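Local structure of nucleoside diphosphate kinase (Aquifex aeolicus, 3ZTP) at residues E4-I9 with E80-R85; V10-M15 with E65-G70; I34-M39 with A74-G79; G48-V53 with Q129-F134. The protein catalyses the transfer of the ATP gamma phosphate to nucleoside diphosphates, probably by a ping-pong mechanism through a phosphorylated enzyme intermediate. All coordinates share one frame; numbering follows the deposited sequence. Where two conformers were deposited one is given.

Interaction 1 of 4, residues E4-I9 with E80-R85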
# COMPACT_ATOMS: atom_id res chain seq x y z
N GLU A 4 -20.10 0.64 14.63
CA GLU A 4 -19.93 -0.12 13.40
C GLU A 4 -18.92 0.57 12.49
O GLU A 4 -18.64 1.76 12.64
CB GLU A 4 -21.26 -0.21 12.66
CG GLU A 4 -22.32 -0.98 13.42
CD GLU A 4 -23.70 -0.95 12.79
OE1 GLU A 4 -23.96 -0.12 11.89
OE2 GLU A 4 -24.56 -1.75 13.22
N ARG A 5 -18.40 -0.18 11.52
CA ARG A 5 -17.62 0.39 10.44
C ARG A 5 -18.32 0.15 9.11
O ARG A 5 -18.89 -0.92 8.86
CB ARG A 5 -16.24 -0.25 10.38
CG ARG A 5 -15.35 0.14 11.51
CD ARG A 5 -14.04 -0.61 11.49
NE ARG A 5 -13.17 -0.14 12.57
CZ ARG A 5 -11.99 -0.67 12.85
NH1 ARG A 5 -11.53 -1.68 12.14
NH2 ARG A 5 -11.27 -0.18 13.87
N THR A 6 -18.27 1.14 8.23
CA THR A 6 -18.86 1.00 6.91
C THR A 6 -17.88 1.57 5.90
O THR A 6 -17.01 2.37 6.25
CB THR A 6 -20.25 1.67 6.83
OG1 THR A 6 -20.81 1.29 5.59
CG2 THR A 6 -20.18 3.19 6.90
N LEU A 7 -18.00 1.16 4.65
CA LEU A 7 -17.13 1.67 3.59
C LEU A 7 -17.91 2.64 2.73
O LEU A 7 -19.02 2.32 2.29
CB LEU A 7 -16.64 0.52 2.71
CG LEU A 7 -15.62 0.98 1.66
CD1 LEU A 7 -14.23 1.12 2.24
CD2 LEU A 7 -15.62 0.11 0.42
N ILE A 8 -17.32 3.80 2.44
CA ILE A 8 -17.82 4.66 1.37
C ILE A 8 -16.81 4.72 0.25
O ILE A 8 -15.59 4.63 0.46
CB ILE A 8 -18.20 6.08 1.83
CG1 ILE A 8 -17.01 6.82 2.46
CG2 ILE A 8 -19.39 6.03 2.77
CD1 ILE A 8 -17.20 8.33 2.59
N ILE A 9 -17.32 4.87 -0.97
CA ILE A 9 -16.46 5.19 -2.13
C ILE A 9 -17.06 6.40 -2.82
O ILE A 9 -18.22 6.37 -3.23
CB ILE A 9 -16.33 4.05 -3.14
CG1 ILE A 9 -15.88 2.78 -2.43
CG2 ILE A 9 -15.35 4.46 -4.21
CD1 ILE A 9 -15.84 1.55 -3.35
N GLU A 80 -21.40 4.96 15.98
CA GLU A 80 -22.63 4.29 16.40
C GLU A 80 -23.61 4.17 15.23
O GLU A 80 -23.87 5.15 14.53
CB GLU A 80 -23.27 5.09 17.53
CG GLU A 80 -24.59 4.55 18.02
CD GLU A 80 -24.47 3.18 18.63
OE1 GLU A 80 -23.42 2.86 19.22
OE2 GLU A 80 -25.44 2.40 18.52
N ASP A 81 -24.11 2.96 14.99
CA ASP A 81 -25.12 2.73 13.97
C ASP A 81 -24.64 3.25 12.61
O ASP A 81 -25.45 3.70 11.79
CB ASP A 81 -26.44 3.40 14.39
CG ASP A 81 -27.68 2.80 13.72
OD1 ASP A 81 -27.69 1.60 13.35
OD2 ASP A 81 -28.68 3.54 13.64
N ALA A 82 -23.35 3.14 12.32
CA ALA A 82 -22.77 3.77 11.12
C ALA A 82 -23.37 3.30 9.83
O ALA A 82 -23.55 4.08 8.91
CB ALA A 82 -21.26 3.59 11.08
N ILE A 83 -23.68 2.01 9.71
CA ILE A 83 -24.12 1.51 8.42
C ILE A 83 -25.44 2.17 8.02
O ILE A 83 -25.57 2.73 6.92
CB ILE A 83 -24.21 -0.03 8.42
CG1 ILE A 83 -22.80 -0.63 8.55
CG2 ILE A 83 -24.91 -0.52 7.14
CD1 ILE A 83 -22.78 -2.07 9.03
N LYS A 84 -26.41 2.17 8.92
CA LYS A 84 -27.70 2.79 8.63
C LYS A 84 -27.58 4.32 8.54
O LYS A 84 -28.20 4.95 7.69
CB LYS A 84 -28.72 2.40 9.70
CG LYS A 84 -30.05 3.13 9.61
CD LYS A 84 -30.95 2.71 10.77
CE LYS A 84 -32.31 3.39 10.72
NZ LYS A 84 -33.17 2.97 11.86
N ARG A 85 -26.81 4.93 9.43
CA ARG A 85 -26.74 6.38 9.45
C ARG A 85 -26.08 6.91 8.18
O ARG A 85 -26.52 7.91 7.61
CB ARG A 85 -26.02 6.89 10.69
CG ARG A 85 -26.83 6.82 11.97
CD ARG A 85 -25.99 7.13 13.22
NE ARG A 85 -25.44 8.48 13.18
CZ ARG A 85 -24.28 8.85 13.74
NH1 ARG A 85 -23.51 7.98 14.38
NH2 ARG A 85 -23.88 10.10 13.64
O HOH W 1 -26.44 0.43 11.26
O HOH W 2 -26.18 -0.65 15.32
O HOH W 3 -23.32 2.38 5.05

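Interaction 2 of 4, residues V10-M15 with E65-G70. With SO4 (sulfate ion), chain D.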
# COMPACT_ATOMS: atom_id res chain seq x y z
N VAL A 10 -16.25 7.45 -2.98
CA VAL A 10 -16.63 8.63 -3.76
C VAL A 10 -16.36 8.29 -5.21
O VAL A 10 -15.21 7.98 -5.57
CB VAL A 10 -15.89 9.87 -3.29
CG1 VAL A 10 -16.24 11.09 -4.14
CG2 VAL A 10 -16.18 10.12 -1.81
N LYS A 11 -17.40 8.29 -6.02
CA LYS A 11 -17.36 7.77 -7.37
C LYS A 11 -16.81 8.81 -8.34
O LYS A 11 -16.68 9.99 -8.02
CB LYS A 11 -18.76 7.30 -7.79
CG LYS A 11 -19.37 6.25 -6.91
CD LYS A 11 -20.72 5.77 -7.43
CE LYS A 11 -21.26 4.57 -6.68
NZ LYS A 11 -22.61 4.18 -7.12
N PRO A 12 -16.47 8.38 -9.56
CA PRO A 12 -15.79 9.32 -10.45
C PRO A 12 -16.61 10.56 -10.82
O PRO A 12 -16.02 11.60 -11.15
CB PRO A 12 -15.43 8.46 -11.68
CG PRO A 12 -15.31 7.10 -11.13
CD PRO A 12 -16.41 7.00 -10.09
N ASP A 13 -17.94 10.45 -10.83
CA ASP A 13 -18.76 11.63 -11.09
C ASP A 13 -18.54 12.72 -10.04
O ASP A 13 -18.35 13.89 -10.39
CB ASP A 13 -20.24 11.28 -11.23
CG ASP A 13 -20.82 10.56 -10.02
OD1 ASP A 13 -20.10 9.80 -9.33
OD2 ASP A 13 -22.03 10.74 -9.78
N ALA A 14 -18.59 12.35 -8.77
CA ALA A 14 -18.39 13.31 -7.70
C ALA A 14 -16.95 13.79 -7.66
O ALA A 14 -16.68 14.95 -7.33
CB ALA A 14 -18.82 12.70 -6.35
N MET A 15 -16.01 12.91 -7.99
CA MET A 15 -14.61 13.29 -8.08
C MET A 15 -14.44 14.40 -9.10
O MET A 15 -13.85 15.44 -8.81
CB MET A 15 -13.74 12.07 -8.42
CG MET A 15 -13.76 11.03 -7.33
SD MET A 15 -12.88 11.53 -5.83
CE MET A 15 -11.24 11.24 -6.54
N GLU A 65 -17.51 -0.40 -15.89
CA GLU A 65 -16.79 0.59 -16.70
C GLU A 65 -16.71 1.94 -15.96
O GLU A 65 -15.65 2.55 -15.86
CB GLU A 65 -17.46 0.78 -18.07
CG GLU A 65 -16.80 1.87 -18.90
CD GLU A 65 -17.45 2.09 -20.26
OE1 GLU A 65 -18.70 2.10 -20.33
OE2 GLU A 65 -16.71 2.29 -21.25
N PHE A 66 -17.85 2.39 -15.44
CA PHE A 66 -17.90 3.67 -14.73
C PHE A 66 -16.95 3.68 -13.54
O PHE A 66 -16.17 4.61 -13.35
CB PHE A 66 -19.34 3.92 -14.28
CG PHE A 66 -19.50 5.12 -13.38
CD1 PHE A 66 -19.00 6.36 -13.74
CD2 PHE A 66 -20.19 5.00 -12.20
CE1 PHE A 66 -19.19 7.46 -12.91
CE2 PHE A 66 -20.39 6.10 -11.38
CZ PHE A 66 -19.88 7.31 -11.72
N MET A 67 -17.01 2.63 -12.74
CA MET A 67 -16.23 2.58 -11.52
C MET A 67 -14.74 2.37 -11.73
O MET A 67 -13.94 2.52 -10.79
CB MET A 67 -16.82 1.54 -10.54
CG MET A 67 -18.15 2.01 -9.93
SD MET A 67 -18.03 3.54 -8.97
CE MET A 67 -17.05 2.97 -7.57
N SER A 68 -14.36 2.02 -12.96
CA SER A 68 -12.96 1.89 -13.35
C SER A 68 -12.55 3.00 -14.32
O SER A 68 -11.46 2.92 -14.89
CB SER A 68 -12.68 0.51 -13.96
OG SER A 68 -13.49 0.22 -15.09
N SER A 69 -13.38 4.02 -14.50
CA SER A 69 -13.15 5.05 -15.53
C SER A 69 -12.25 6.19 -15.09
O SER A 69 -11.84 7.00 -15.89
CB SER A 69 -14.48 5.63 -16.03
OG SER A 69 -15.11 6.38 -15.01
N GLY A 70 -11.95 6.23 -13.80
CA GLY A 70 -11.08 7.26 -13.25
C GLY A 70 -10.85 6.94 -11.79
O GLY A 70 -11.46 6.02 -11.26
S SO4 D . -23.12 1.35 -5.65
O1 SO4 D . -23.73 2.51 -5.02
O2 SO4 D . -23.29 0.18 -4.79
O3 SO4 D . -23.75 1.01 -6.92
O4 SO4 D . -21.73 1.61 -5.92

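Interaction 3 of 4, residues I34-M39 with A74-G79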
# COMPACT_ATOMS: atom_id res chain seq x y z
N ILE A 34 -12.98 8.79 10.58
CA ILE A 34 -12.38 8.21 9.37
C ILE A 34 -11.22 7.34 9.84
O ILE A 34 -10.25 7.83 10.40
CB ILE A 34 -11.90 9.27 8.37
CG1 ILE A 34 -13.09 10.11 7.92
CG2 ILE A 34 -11.21 8.61 7.20
CD1 ILE A 34 -12.72 11.32 7.06
N LYS A 35 -11.35 6.03 9.63
CA LYS A 35 -10.35 5.04 10.06
C LYS A 35 -9.38 4.64 8.96
O LYS A 35 -8.34 4.03 9.23
CB LYS A 35 -11.04 3.81 10.61
CG LYS A 35 -11.92 4.06 11.83
CD LYS A 35 -11.13 4.53 13.00
CE LYS A 35 -10.09 3.50 13.39
NZ LYS A 35 -9.33 3.91 14.62
N ALA A 36 -9.74 4.89 7.71
CA ALA A 36 -8.85 4.62 6.59
C ALA A 36 -9.32 5.47 5.43
O ALA A 36 -10.51 5.82 5.33
CB ALA A 36 -8.87 3.13 6.20
N LEU A 37 -8.41 5.83 4.56
CA LEU A 37 -8.71 6.72 3.44
C LEU A 37 -7.67 6.56 2.39
O LEU A 37 -6.48 6.61 2.70
CB LEU A 37 -8.71 8.19 3.94
CG LEU A 37 -9.03 9.26 2.91
CD1 LEU A 37 -10.45 9.27 2.55
CD2 LEU A 37 -8.64 10.62 3.46
N LYS A 38 -8.08 6.40 1.15
CA LYS A 38 -7.12 6.52 0.07
C LYS A 38 -7.78 6.67 -1.27
O LYS A 38 -8.94 6.32 -1.46
CB LYS A 38 -6.17 5.32 0.03
CG LYS A 38 -6.80 4.07 -0.56
CD LYS A 38 -5.92 2.84 -0.33
CE LYS A 38 -6.66 1.55 -0.63
NZ LYS A 38 -5.75 0.40 -0.34
N MET A 39 -7.00 7.23 -2.18
CA MET A 39 -7.32 7.36 -3.60
C MET A 39 -6.66 6.22 -4.35
O MET A 39 -5.49 5.94 -4.13
CB MET A 39 -6.81 8.70 -4.12
CG MET A 39 -7.04 8.88 -5.59
SD MET A 39 -6.58 10.53 -6.15
CE MET A 39 -7.79 11.48 -5.35
N ALA A 74 -11.87 5.92 -1.36
CA ALA A 74 -12.61 5.15 -0.37
C ALA A 74 -12.22 5.56 1.04
O ALA A 74 -11.08 6.00 1.29
CB ALA A 74 -12.34 3.64 -0.55
N ALA A 75 -13.17 5.42 1.97
CA ALA A 75 -12.94 5.68 3.39
C ALA A 75 -13.68 4.67 4.22
O ALA A 75 -14.78 4.23 3.84
CB ALA A 75 -13.41 7.08 3.76
N VAL A 76 -13.08 4.29 5.34
CA VAL A 76 -13.79 3.53 6.33
C VAL A 76 -14.28 4.52 7.38
O VAL A 76 -13.49 5.30 7.92
CB VAL A 76 -12.87 2.48 7.01
CG1 VAL A 76 -13.61 1.78 8.14
CG2 VAL A 76 -12.36 1.48 5.98
N LEU A 77 -15.58 4.49 7.64
CA LEU A 77 -16.22 5.35 8.62
C LEU A 77 -16.66 4.52 9.79
O LEU A 77 -17.29 3.48 9.63
CB LEU A 77 -17.44 6.05 8.00
CG LEU A 77 -17.16 6.88 6.76
CD1 LEU A 77 -18.46 7.49 6.31
CD2 LEU A 77 -16.12 7.94 7.03
N GLU A 78 -16.35 5.00 11.00
CA GLU A 78 -16.70 4.31 12.23
C GLU A 78 -17.55 5.19 13.13
O GLU A 78 -17.26 6.36 13.34
CB GLU A 78 -15.41 3.91 12.95
CG GLU A 78 -15.62 3.17 14.26
CD GLU A 78 -14.29 2.81 14.90
OE1 GLU A 78 -13.58 1.94 14.34
OE2 GLU A 78 -13.93 3.42 15.92
N GLY A 79 -18.61 4.60 13.66
CA GLY A 79 -19.44 5.30 14.62
C GLY A 79 -20.66 4.48 14.99
O GLY A 79 -20.93 3.43 14.42
O HOH W 4 -11.46 1.84 16.15

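Interaction 4 of 4, residues G48-V53 with Q129-F134. With GOL (glycerol), chain C; SO4 (sulfate ion), chain D.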
# COMPACT_ATOMS: atom_id res chain seq x y z
N GLY A 48 -15.20 -5.34 -11.01
CA GLY A 48 -16.11 -6.46 -11.18
C GLY A 48 -16.15 -7.40 -9.98
O GLY A 48 -17.23 -7.89 -9.59
N GLU A 49 -14.98 -7.66 -9.39
CA GLU A 49 -14.91 -8.47 -8.19
C GLU A 49 -15.55 -7.77 -7.00
O GLU A 49 -16.24 -8.40 -6.21
CB GLU A 49 -13.45 -8.79 -7.86
CG GLU A 49 -12.80 -9.75 -8.85
CD GLU A 49 -11.33 -9.99 -8.58
OE1 GLU A 49 -10.76 -9.44 -7.61
OE2 GLU A 49 -10.74 -10.78 -9.36
N PHE A 50 -15.30 -6.48 -6.86
CA PHE A 50 -15.90 -5.73 -5.75
C PHE A 50 -17.41 -5.82 -5.83
O PHE A 50 -18.08 -6.03 -4.82
CB PHE A 50 -15.44 -4.27 -5.81
CG PHE A 50 -15.98 -3.42 -4.68
CD1 PHE A 50 -15.29 -3.31 -3.49
CD2 PHE A 50 -17.17 -2.73 -4.81
CE1 PHE A 50 -15.77 -2.53 -2.46
CE2 PHE A 50 -17.67 -1.97 -3.75
CZ PHE A 50 -16.96 -1.87 -2.58
N TYR A 51 -17.94 -5.68 -7.04
CA TYR A 51 -19.38 -5.70 -7.30
C TYR A 51 -19.90 -7.05 -7.78
O TYR A 51 -20.91 -7.12 -8.49
CB TYR A 51 -19.70 -4.64 -8.35
CG TYR A 51 -19.63 -3.23 -7.83
CD1 TYR A 51 -20.56 -2.77 -6.91
CD2 TYR A 51 -18.65 -2.36 -8.26
CE1 TYR A 51 -20.51 -1.47 -6.43
CE2 TYR A 51 -18.61 -1.06 -7.80
CZ TYR A 51 -19.54 -0.63 -6.89
OH TYR A 51 -19.49 0.68 -6.43
N TYR A 52 -19.24 -8.13 -7.37
CA TYR A 52 -19.60 -9.45 -7.88
C TYR A 52 -21.06 -9.83 -7.65
O TYR A 52 -21.63 -10.59 -8.44
CB TYR A 52 -18.68 -10.50 -7.26
CG TYR A 52 -19.07 -10.93 -5.86
CD1 TYR A 52 -18.64 -10.23 -4.75
CD2 TYR A 52 -19.85 -12.06 -5.67
CE1 TYR A 52 -18.99 -10.63 -3.47
CE2 TYR A 52 -20.21 -12.47 -4.40
CZ TYR A 52 -19.77 -11.75 -3.30
OH TYR A 52 -20.13 -12.16 -2.04
N VAL A 53 -21.68 -9.31 -6.60
CA VAL A 53 -23.09 -9.62 -6.33
C VAL A 53 -24.01 -9.11 -7.44
O VAL A 53 -25.09 -9.66 -7.67
CB VAL A 53 -23.52 -9.03 -4.97
CG1 VAL A 53 -25.03 -9.10 -4.79
CG2 VAL A 53 -22.82 -9.77 -3.84
N GLN A 129 -18.06 -5.76 5.80
CA GLN A 129 -16.87 -6.56 6.10
C GLN A 129 -16.14 -6.93 4.80
O GLN A 129 -14.91 -6.79 4.70
CB GLN A 129 -17.27 -7.81 6.86
CG GLN A 129 -16.12 -8.75 7.18
CD GLN A 129 -16.56 -9.93 8.03
OE1 GLN A 129 -16.90 -9.76 9.20
NE2 GLN A 129 -16.57 -11.12 7.44
N TYR A 130 -16.88 -7.43 3.82
CA TYR A 130 -16.30 -7.76 2.52
C TYR A 130 -15.68 -6.56 1.82
O TYR A 130 -14.56 -6.61 1.31
CB TYR A 130 -17.37 -8.35 1.59
CG TYR A 130 -16.89 -8.58 0.16
CD1 TYR A 130 -16.08 -9.64 -0.13
CD2 TYR A 130 -17.22 -7.71 -0.89
CE1 TYR A 130 -15.62 -9.86 -1.41
CE2 TYR A 130 -16.75 -7.92 -2.18
CZ TYR A 130 -15.94 -9.01 -2.43
OH TYR A 130 -15.44 -9.30 -3.68
N GLU A 131 -16.42 -5.47 1.77
CA GLU A 131 -15.99 -4.32 1.03
C GLU A 131 -14.80 -3.62 1.68
O GLU A 131 -13.88 -3.18 0.97
CB GLU A 131 -17.15 -3.33 0.94
CG GLU A 131 -18.30 -3.86 0.07
CD GLU A 131 -19.49 -2.94 -0.00
OE1 GLU A 131 -19.44 -1.83 0.55
OE2 GLU A 131 -20.48 -3.34 -0.64
N ILE A 132 -14.81 -3.51 3.00
CA ILE A 132 -13.66 -2.92 3.69
C ILE A 132 -12.42 -3.74 3.39
O ILE A 132 -11.40 -3.15 3.03
CB ILE A 132 -13.92 -2.82 5.19
CG1 ILE A 132 -14.99 -1.76 5.45
CG2 ILE A 132 -12.64 -2.47 5.92
CD1 ILE A 132 -15.50 -1.74 6.89
N CYS A 133 -12.47 -5.06 3.54
CA CYS A 133 -11.32 -5.90 3.25
C CYS A 133 -10.92 -5.86 1.78
O CYS A 133 -9.74 -6.06 1.44
CB CYS A 133 -11.60 -7.34 3.67
SG CYS A 133 -11.57 -7.57 5.47
N PHE A 134 -11.86 -5.61 0.89
CA PHE A 134 -11.49 -5.56 -0.50
C PHE A 134 -10.54 -4.40 -0.77
O PHE A 134 -9.63 -4.50 -1.60
CB PHE A 134 -12.71 -5.45 -1.41
CG PHE A 134 -12.42 -5.86 -2.82
CD1 PHE A 134 -11.89 -4.98 -3.75
CD2 PHE A 134 -12.60 -7.17 -3.18
CE1 PHE A 134 -11.58 -5.40 -5.04
CE2 PHE A 134 -12.30 -7.60 -4.48
CZ PHE A 134 -11.78 -6.71 -5.39
C1 GOL C . -20.77 -4.60 -3.32
O1 GOL C . -22.12 -4.64 -3.72
C2 GOL C . -20.33 -5.91 -2.66
O2 GOL C . -20.74 -5.97 -1.32
C3 GOL C . -20.96 -7.12 -3.34
O3 GOL C . -20.66 -7.10 -4.71
S SO4 D . -23.12 1.35 -5.65
O1 SO4 D . -23.73 2.51 -5.02
O2 SO4 D . -23.29 0.18 -4.79
O3 SO4 D . -23.75 1.01 -6.92
O4 SO4 D . -21.73 1.61 -5.92

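Interaction 1 of 4, residues E4-I9 with E80-R85
The start of helix 82-90 settles against the inner strand 3-10 of the sheet, with A82 and I83 facing E4 and T6. The first turn of a helix presents N-H groups with no carbonyl ahead of them, and here the carboxylate of E4 supplies an acceptor. I83 N donates to E4 OE1 at 3.1 Å, in a bond of 163° at the hydrogen that meets the oxygen nearly in line with its C-O bond. D81 sits at the N-cap but its own side chain makes no capping bond. E4 has the length for the task: CG lies anti to the carbonyl carbon (chi1 -64°), and the chain runs extended beyond it. The contact belongs to the ferredoxin-like core of nucleoside diphosphate kinases, in which helices pack on an antiparallel sheet. E4 OE1 and D81 OD1, both acidic, come within 4.4 Å, and a water donates to each (2.6 Å to E4 OE1) while accepting from K84 N; the helix start would probably ease the repulsion. An alanine in place of E4 would probably leave I83 N without its acceptor and this water without one anchor. Small A82 brings CB to 3.6 Å from E4 O. Branched I83 lays CG1 3.8 Å from T6 CB, while its CD1 lies near the E4 carboxylate. T6 suits a buried place by offering CB to I83; T6 OG1 donates to a second water at 2.8 Å, and that water donates to I83 O. R5 points to the other side of the strand, where it forms a salt bridge with E78.

Interaction 2 of 4, residues V10-M15 with E65-G70
P12 sets its CD over one face of the F66 ring, 3.8 Å above the plane and shifted toward the rim, a CH-pi contact for which the compact, rigid pyrrolidine is well shaped. At the edge of the same ring, D13 brings OD1 to 3.5 Å from F66 CZ, with carboxylate and ring planes 71° apart; OD2 of D13 is held by A118 N. K11, at the N-cap of helix 12-17, runs at about a right angle to F66. It crosses M67 obliquely, with K11 CG 3.7 Å from M67 SD. M67 is bent at chi2 (-61°) and chi3, and its flexible thioether fits beside the lysine methylenes. The contact thus joins the end of helix 60-67 to the strand-to-helix turn that carries K11, a predicted ATP-binding residue. The extended lysine reaches N117 OD1, and K11 NZ makes weak bonds to a sulfate, at 2.9 Å to its O1. H120 also binds this sulfate, consistent with a phosphate subsite. An alanine at K11 would probably leave N117 OD1 and the sulfate without this donor and open a gap beside M67 SD. Beside P12 CB and CG, S69 OG donates to F66 O at 2.6 Å, a carbonyl that also accepts from S69 N.

Interaction 3 of 4, residues I34-M39 with A74-G79
K35 turns at chi2 (-64°) and again at chi3, curling its chain against E78, whose CG stands anti to the backbone N and whose chain continues extended. Their methylenes meet where they cross, K35 CG lying 3.7 Å from E78 CB. The charged ends stay apart, K35 NZ being 4.7 Å from E78 OE1; a water donates to that oxygen and takes a weak bond from the amine. E78 OE1 has a firmer partner in R5, and K35 NZ a weak one in V142 O. Long, flexible side chains suit this end of the strands, while alanines and branched residues make up most of the rest. I34 and L77 lie side by side, pointing the same way, with I34 CG1 3.8 Å from L77 CD2, and I28 and F27 of helix 20-29 pack on them. On the other face A36 CB meets V76 CG2 at 3.9 Å, and F136 packs on both. The backbones are antiparallel, and K38 N and A74 O form one of a reciprocal pair of bonds at 3.0 Å. Between A36 and I34 the regular pairing slips: K35 N donates to V76 O at 2.8 Å and V76 N to A36 O at 3.0 Å, so K35 and A36 stand together opposite V76. K35 adopts helical backbone angles, and buried A36 N finds no partner. This is a classic beta bulge in strand 33-40, an edge strand within the chain. Its L37 and M39 bond through their backbones to a neighbouring subunit, so the antiparallel sheet of the ferredoxin-like fold continues across that interface.

Interaction 4 of 4, residues G48-V53 with Q129-F134
F50, at the end of helix 44-50, packs against F134 and E131 of helix 125-135, joining the helical hairpin 44-67 to a helix that lies on the sheet of the ferredoxin-like core. Its CB rests over the face of the F134 ring, 4.3 Å from the centroid and 17° off the normal. CG is anti to the backbone N (chi1 -179°), and from there the ring turns its edge to F134: F50 CD1 lies 3.8 Å from F134 CD1, in an offset edge-to-face pair with planes at 80°. CE1 reaches E131 CB, and CZ, the tip, comes to 3.6 Å from E131 CG. A flat hydrocarbon ring suits this buried site; it also makes an edge-to-face pair with H120, the predicted phosphohistidine. E131 OE1 accepts from H120 NE2 and S122 OG, so the carboxylate probably fixes the orientation of the imidazole. Beside these rings, Y130 OH donates to E49 O at 2.8 Å, from above the carbonyl plane, and Y52 turns its edge to the face of Y130 in an offset edge-to-face pair, Y52 CE1 3.6 Å from Y130 CZ. Tyrosine suits this more exposed part of the contact, pairing a packing ring with a polar tip. C133, modelled in two conformers, forms a disulfide with C133 of a neighbouring subunit. A glycerol bridges the two segments: its O3 donates to F50 O, and its O2 to E131 OE2 at 2.7 Å.

Overall arrangement
Interactions 1 and 3 share the sheet, their centres about 10 Å apart: strands 3-10 and 72-78 are neighbours, joined by the R5 NE to E78 OE1 salt bridge of 2.8 Å and by backbone bonds. Interaction 4 packs a helix on this sheet, with L7 CD2 3.8 Å from F50 CZ and V76 CG2 near I132 CG2. At the far end of strand 3-10, interaction 2 touches interaction 4 where M67 CE lies 3.5 Å from Y51 OH. These two contacts meet at one sulfate, bonded to H120 and, weakly, to K11, with Y51 OH unusually close to it, which marks the probable phosphate site; interaction 1 lies about 21 Å from interaction 2, centre to centre.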